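Local coordinates for protein glucose-6-phosphate dehydrogenase (Trypanosoma cruzi, PDB 5AQ1) that probably catalyses the first step of the pentose phosphate pathway, oxidising glucose 6-phosphate to the lactone while reducing NADP+ to NADPH, at residues B[178-183]-B[440-445]; B[390-395]-B[421-426]. All blocks are in the same frame, centred on the assembly; numbering follows the deposited sequence.

Contact 1: B[178-183]-B[440-445]; sequences IVEKPF and DAYESL. With NDP (NADPH dihydro-nicotinamide-adenine-dinucleotide phosphate), chain G; BG6 (6-O-phosphono-beta-D-glucopyranose), chain F.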
# COMPACT_ATOMS: atom_id res chain seq x y z
N ILE B 178 11.95 18.54 38.27
CA ILE B 178 11.65 19.19 37.00
C ILE B 178 12.80 20.14 36.67
O ILE B 178 13.13 21.03 37.46
CB ILE B 178 10.30 19.92 37.04
CG1 ILE B 178 9.16 18.91 37.16
CG2 ILE B 178 10.11 20.76 35.78
CD1 ILE B 178 7.81 19.52 37.50
N VAL B 179 13.42 19.93 35.51
CA VAL B 179 14.61 20.69 35.11
C VAL B 179 14.40 21.33 33.73
O VAL B 179 13.70 20.77 32.88
CB VAL B 179 15.87 19.80 35.11
CG1 VAL B 179 16.09 19.20 36.49
CG2 VAL B 179 15.77 18.67 34.10
N GLU B 180 15.00 22.50 33.53
CA GLU B 180 14.78 23.30 32.33
C GLU B 180 16.02 23.36 31.44
O GLU B 180 17.14 23.17 31.91
CB GLU B 180 14.36 24.72 32.72
CG GLU B 180 12.96 24.83 33.31
CD GLU B 180 11.85 24.90 32.26
OE1 GLU B 180 12.13 25.24 31.08
OE2 GLU B 180 10.69 24.64 32.63
N LYS B 181 15.80 23.65 30.16
CA LYS B 181 16.89 23.84 29.20
C LYS B 181 17.56 25.19 29.47
O LYS B 181 16.97 26.02 30.15
CB LYS B 181 16.35 23.74 27.76
CG LYS B 181 15.59 24.96 27.25
CD LYS B 181 15.03 24.68 25.86
CE LYS B 181 14.24 25.86 25.31
NZ LYS B 181 15.11 26.92 24.73
N PRO B 182 18.77 25.43 28.97
CA PRO B 182 19.53 24.54 28.09
C PRO B 182 20.12 23.32 28.80
O PRO B 182 20.49 23.41 29.97
CB PRO B 182 20.67 25.44 27.59
CG PRO B 182 20.89 26.39 28.71
CD PRO B 182 19.53 26.65 29.30
N PHE B 183 20.21 22.21 28.08
CA PHE B 183 20.90 21.01 28.55
C PHE B 183 22.21 20.88 27.77
O PHE B 183 22.30 20.10 26.82
CB PHE B 183 20.04 19.77 28.37
CG PHE B 183 18.68 19.88 29.00
CD1 PHE B 183 18.53 19.76 30.37
CD2 PHE B 183 17.55 20.09 28.22
CE1 PHE B 183 17.28 19.86 30.96
CE2 PHE B 183 16.30 20.19 28.80
CZ PHE B 183 16.16 20.07 30.17
N ASP B 440 -2.19 26.58 29.34
CA ASP B 440 -0.79 26.79 29.01
C ASP B 440 -0.06 25.44 29.08
O ASP B 440 -0.46 24.55 29.84
CB ASP B 440 -0.16 27.78 29.99
CG ASP B 440 1.30 28.04 29.70
OD1 ASP B 440 1.59 28.65 28.64
OD2 ASP B 440 2.15 27.63 30.51
N ALA B 441 1.00 25.29 28.30
CA ALA B 441 1.78 24.06 28.28
C ALA B 441 2.17 23.54 29.67
O ALA B 441 2.10 22.35 29.94
CB ALA B 441 3.03 24.26 27.44
N TYR B 442 2.59 24.45 30.55
CA TYR B 442 3.11 24.07 31.85
C TYR B 442 2.05 23.50 32.82
O TYR B 442 2.41 22.88 33.82
CB TYR B 442 3.85 25.24 32.49
CG TYR B 442 5.22 25.47 31.90
CD1 TYR B 442 6.30 24.67 32.27
CD2 TYR B 442 5.46 26.50 31.00
CE1 TYR B 442 7.56 24.87 31.74
CE2 TYR B 442 6.73 26.72 30.46
CZ TYR B 442 7.77 25.90 30.84
OH TYR B 442 9.04 26.09 30.32
N GLU B 443 0.77 23.71 32.54
CA GLU B 443 -0.29 23.09 33.35
C GLU B 443 -0.30 21.58 33.12
O GLU B 443 -0.30 20.80 34.07
CB GLU B 443 -1.67 23.67 33.02
CG GLU B 443 -1.85 25.13 33.37
CD GLU B 443 -3.18 25.69 32.88
OE1 GLU B 443 -4.23 25.07 33.19
OE2 GLU B 443 -3.17 26.74 32.20
N SER B 444 -0.34 21.19 31.85
CA SER B 444 -0.33 19.77 31.47
C SER B 444 0.89 19.05 32.04
O SER B 444 0.77 17.97 32.63
CB SER B 444 -0.34 19.63 29.95
OG SER B 444 -1.27 20.53 29.34
N LEU B 445 2.06 19.66 31.88
CA LEU B 445 3.33 19.02 32.20
C LEU B 445 3.53 18.82 33.70
O LEU B 445 3.86 17.72 34.15
CB LEU B 445 4.50 19.80 31.60
CG LEU B 445 4.49 19.85 30.06
CD1 LEU B 445 5.52 20.84 29.55
CD2 LEU B 445 4.73 18.48 29.46
PA NDP G . 16.34 34.15 35.55
O1A NDP G . 17.51 34.83 34.87
O2A NDP G . 15.06 34.92 35.78
O5B NDP G . 16.90 33.54 36.93
C5B NDP G . 16.02 32.82 37.79
C4B NDP G . 16.36 33.10 39.25
O4B NDP G . 17.61 32.47 39.55
C3B NDP G . 16.52 34.58 39.60
O3B NDP G . 15.34 35.17 40.14
C2B NDP G . 17.63 34.58 40.62
O2B NDP G . 17.08 34.47 41.93
C1B NDP G . 18.45 33.34 40.31
N9A NDP G . 19.68 33.71 39.57
C8A NDP G . 19.77 34.48 38.46
N7A NDP G . 21.07 34.61 38.07
C5A NDP G . 21.82 33.92 38.94
C6A NDP G . 23.26 33.63 39.12
N6A NDP G . 24.17 34.14 38.25
N1A NDP G . 23.63 32.86 40.17
C2A NDP G . 22.74 32.35 41.04
N3A NDP G . 21.41 32.57 40.93
C4A NDP G . 20.91 33.33 39.93
O3 NDP G . 16.02 32.76 34.79
PN NDP G . 14.60 32.45 34.10
O1N NDP G . 13.50 32.43 35.13
O2N NDP G . 14.46 33.33 32.88
O5D NDP G . 14.83 30.93 33.60
C5D NDP G . 14.99 29.86 34.52
C4D NDP G . 15.39 28.60 33.76
O4D NDP G . 14.36 28.25 32.82
C3D NDP G . 16.66 28.81 32.96
O3D NDP G . 17.49 27.64 33.03
C2D NDP G . 16.18 29.04 31.54
O2D NDP G . 17.16 28.64 30.57
C1D NDP G . 14.89 28.24 31.49
N1N NDP G . 13.95 28.78 30.49
C2N NDP G . 13.20 29.86 30.78
C3N NDP G . 12.31 30.39 29.85
C7N NDP G . 11.47 31.59 30.19
O7N NDP G . 10.34 31.67 29.73
N7N NDP G . 11.96 32.56 30.98
C4N NDP G . 12.15 29.78 28.48
C5N NDP G . 13.03 28.62 28.30
C6N NDP G . 13.87 28.17 29.30
P2B NDP G . 17.86 34.94 43.26
O1X NDP G . 18.89 35.94 42.81
O2X NDP G . 16.73 35.53 44.07
O3X NDP G . 18.46 33.66 43.82
C1 BG6 F . 11.62 29.14 24.66
C2 BG6 F . 12.77 29.75 23.86
O1 BG6 F . 11.92 27.79 25.02
O5 BG6 F . 10.42 29.16 23.87
C3 BG6 F . 12.40 31.16 23.43
O2 BG6 F . 13.97 29.76 24.64
C4 BG6 F . 11.11 31.10 22.63
O3 BG6 F . 13.44 31.75 22.63
C5 BG6 F . 10.02 30.48 23.49
O4 BG6 F . 10.75 32.42 22.22
C6 BG6 F . 8.69 30.43 22.74
O6 BG6 F . 7.72 29.68 23.48
P BG6 F . 6.16 29.76 23.09
O1P BG6 F . 6.12 29.41 21.62
O2P BG6 F . 5.50 28.73 23.96
O3P BG6 F . 5.80 31.19 23.40
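Glu180 and Tyr442 meet because both turn CG beside the backbone N (chi1 -71° and -76°) and the Glu180 chain then bends at chi2, -83°. Glu180 OE2 lies at the edge of the Tyr442 ring, near its plane. Glu180 OE2 is 3.2 Å from Tyr442 OH, a bond that is not settled because the hydroxyl proton could go to another acceptor. OE2 is hydrogen-bonded to Tyr147 OH, its stronger partner. Residues 178-183 take the end of strand 175-179, in the parallel Rossmann-type sheet, into the EKPFG sequence of the family, with a cis peptide before Pro182. This loop touches both ligands. Lys181 O accepts from NADPH O2D at 2.7 Å, and Lys181 NZ gives a bond to O2 of glucose 6-phosphate at 3.1 Å. Glu180 CB packs 3.5 Å from O4D of the nicotinamide ribose. Tyr442 sits in the first turn of helix 441-451, whose start is a capping box. Tyr442 N bonds to Asp440 OD2 at 3.2 Å, and Asp440 N to Glu443 OE2 at 3.0 Å. The Tyr442 ring also meets His211, with the two planes nearly parallel, and Asp440 OD1 makes a salt bridge to Lys48.

Contact 2: B[390-395]-B[421-426]; sequences STQRNE and THQTEL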
# COMPACT_ATOMS: atom_id res chain seq x y z
N SER B 390 -4.98 21.13 -12.86
CA SER B 390 -6.25 21.59 -12.28
C SER B 390 -6.48 21.05 -10.87
O SER B 390 -7.56 21.20 -10.31
CB SER B 390 -7.41 21.20 -13.19
OG SER B 390 -7.34 21.90 -14.41
N THR B 391 -5.47 20.40 -10.30
CA THR B 391 -5.45 20.09 -8.88
C THR B 391 -4.06 20.45 -8.35
O THR B 391 -3.17 20.82 -9.11
CB THR B 391 -5.80 18.61 -8.59
OG1 THR B 391 -5.99 18.42 -7.19
CG2 THR B 391 -4.71 17.66 -9.09
N GLN B 392 -3.90 20.36 -7.04
CA GLN B 392 -2.61 20.60 -6.40
C GLN B 392 -2.47 19.69 -5.21
O GLN B 392 -3.41 18.99 -4.84
CB GLN B 392 -2.44 22.08 -6.00
CG GLN B 392 -3.73 22.87 -5.86
CD GLN B 392 -3.58 24.36 -6.10
OE1 GLN B 392 -4.18 25.14 -5.37
NE2 GLN B 392 -2.80 24.77 -7.11
N ARG B 393 -1.28 19.68 -4.62
CA ARG B 393 -0.98 18.74 -3.56
C ARG B 393 -1.90 18.92 -2.37
O ARG B 393 -2.11 20.04 -1.91
CB ARG B 393 0.47 18.92 -3.11
CG ARG B 393 1.49 18.42 -4.11
CD ARG B 393 2.88 18.70 -3.61
NE ARG B 393 3.91 18.12 -4.47
CZ ARG B 393 5.22 18.19 -4.22
NH1 ARG B 393 5.68 18.82 -3.14
NH2 ARG B 393 6.07 17.62 -5.07
N ASN B 394 -2.46 17.81 -1.88
CA ASN B 394 -3.14 17.81 -0.60
C ASN B 394 -2.14 18.14 0.50
O ASN B 394 -0.94 17.91 0.36
CB ASN B 394 -3.79 16.46 -0.30
CG ASN B 394 -4.87 16.07 -1.29
OD1 ASN B 394 -5.23 14.90 -1.36
ND2 ASN B 394 -5.40 17.03 -2.05
N GLU B 395 -2.65 18.66 1.61
CA GLU B 395 -1.79 19.04 2.72
C GLU B 395 -2.56 18.95 4.03
O GLU B 395 -3.65 19.52 4.15
CB GLU B 395 -1.28 20.47 2.50
CG GLU B 395 0.06 20.76 3.15
CD GLU B 395 0.43 22.22 3.05
OE1 GLU B 395 -0.40 23.08 3.42
OE2 GLU B 395 1.55 22.52 2.61
N THR B 421 -12.37 23.61 -10.73
CA THR B 421 -11.81 23.18 -9.45
C THR B 421 -11.23 24.35 -8.66
O THR B 421 -10.91 25.40 -9.22
CB THR B 421 -10.70 22.13 -9.64
OG1 THR B 421 -9.62 22.69 -10.39
CG2 THR B 421 -11.24 20.90 -10.36
N HIS B 422 -11.12 24.14 -7.35
CA HIS B 422 -10.49 25.09 -6.44
C HIS B 422 -9.97 24.33 -5.23
O HIS B 422 -10.44 23.23 -4.95
CB HIS B 422 -11.49 26.17 -6.01
CG HIS B 422 -12.48 25.72 -4.98
ND1 HIS B 422 -13.36 24.68 -5.20
CD2 HIS B 422 -12.72 26.15 -3.72
CE1 HIS B 422 -14.10 24.50 -4.12
NE2 HIS B 422 -13.74 25.38 -3.21
N GLN B 423 -9.02 24.92 -4.51
CA GLN B 423 -8.54 24.32 -3.27
C GLN B 423 -9.37 24.83 -2.10
O GLN B 423 -9.66 26.02 -2.00
CB GLN B 423 -7.04 24.59 -3.06
CG GLN B 423 -6.48 24.03 -1.76
CD GLN B 423 -4.99 23.70 -1.83
OE1 GLN B 423 -4.12 24.58 -1.72
NE2 GLN B 423 -4.68 22.41 -2.02
N THR B 424 -9.77 23.91 -1.22
CA THR B 424 -10.58 24.22 -0.04
C THR B 424 -10.03 23.44 1.16
O THR B 424 -8.94 22.88 1.08
CB THR B 424 -12.07 23.93 -0.31
OG1 THR B 424 -12.86 24.33 0.82
CG2 THR B 424 -12.31 22.44 -0.59
N GLU B 425 -10.76 23.42 2.28
CA GLU B 425 -10.31 22.70 3.49
C GLU B 425 -11.44 21.97 4.19
O GLU B 425 -12.59 22.40 4.14
CB GLU B 425 -9.69 23.65 4.52
CG GLU B 425 -8.73 24.68 3.98
CD GLU B 425 -9.43 25.91 3.43
OE1 GLU B 425 -10.47 26.31 3.99
OE2 GLU B 425 -8.94 26.46 2.42
N LEU B 426 -11.10 20.87 4.84
CA LEU B 426 -11.92 20.30 5.90
C LEU B 426 -11.27 20.79 7.18
O LEU B 426 -10.12 20.47 7.46
CB LEU B 426 -11.94 18.78 5.84
CG LEU B 426 -12.34 18.14 4.51
CD1 LEU B 426 -12.26 16.63 4.63
CD2 LEU B 426 -13.73 18.56 4.07
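Ser390 and Thr421 make a hydrogen bond at one edge of the large mixed beta-sheet of the C-terminal domain. Strand 421-429 is outermost there within the chain, and the loop 390-395 leads into strand 395-401. Strand 405-413 separates those two strands in the sheet, yet the loop reaches the edge strand. The hydrogen bond goes from Thr421 OG1 to Ser390 O, 2.5 Å long. OG1 stands between the backbone N and the carbonyl carbon (chi1 62°), which turns it to the loop. It lies in the carbonyl plane, on a lone pair of Ser390 O, with a C=O...OG1 angle of 140°. Other polar bonds tie the two segments to their surroundings. Arg393 makes a salt bridge to Asp382 and a hydrogen bond to Gln379. Glu425 forms a salt bridge with Arg433 of the second subunit, and Tyr434 of that subunit bonds to His422 and Thr424. The two glutamines pack against each other. Gln392 and Gln423 both point toward the opposite segment, and their amide planes are 52° apart. Gln392 OE1 rests 3.7 Å from Gln423 CB.

The centre of contact 1 lies about 7 Å, and that of contact 2 about 32 Å, from the centre of the chain. Their centres are about 38 Å apart and their nearest atoms about 24 Å, so they do not touch. In sequence, both segments of contact 2 fall between the two segments of contact 1. Contact 1 joins the coenzyme domain to the C-terminal part beside the ligands. There NDP C4N, in the nicotinamide of NADPH, is 3.9 Å from BG6 C1 of glucose 6-phosphate, a spacing consistent with hydride transfer. Contact 2 is confined to the C-terminal domain. Both reach the second subunit: contact 1 through packing of Glu443 and Ser444 on its Leu417, contact 2 through polar bonds as well.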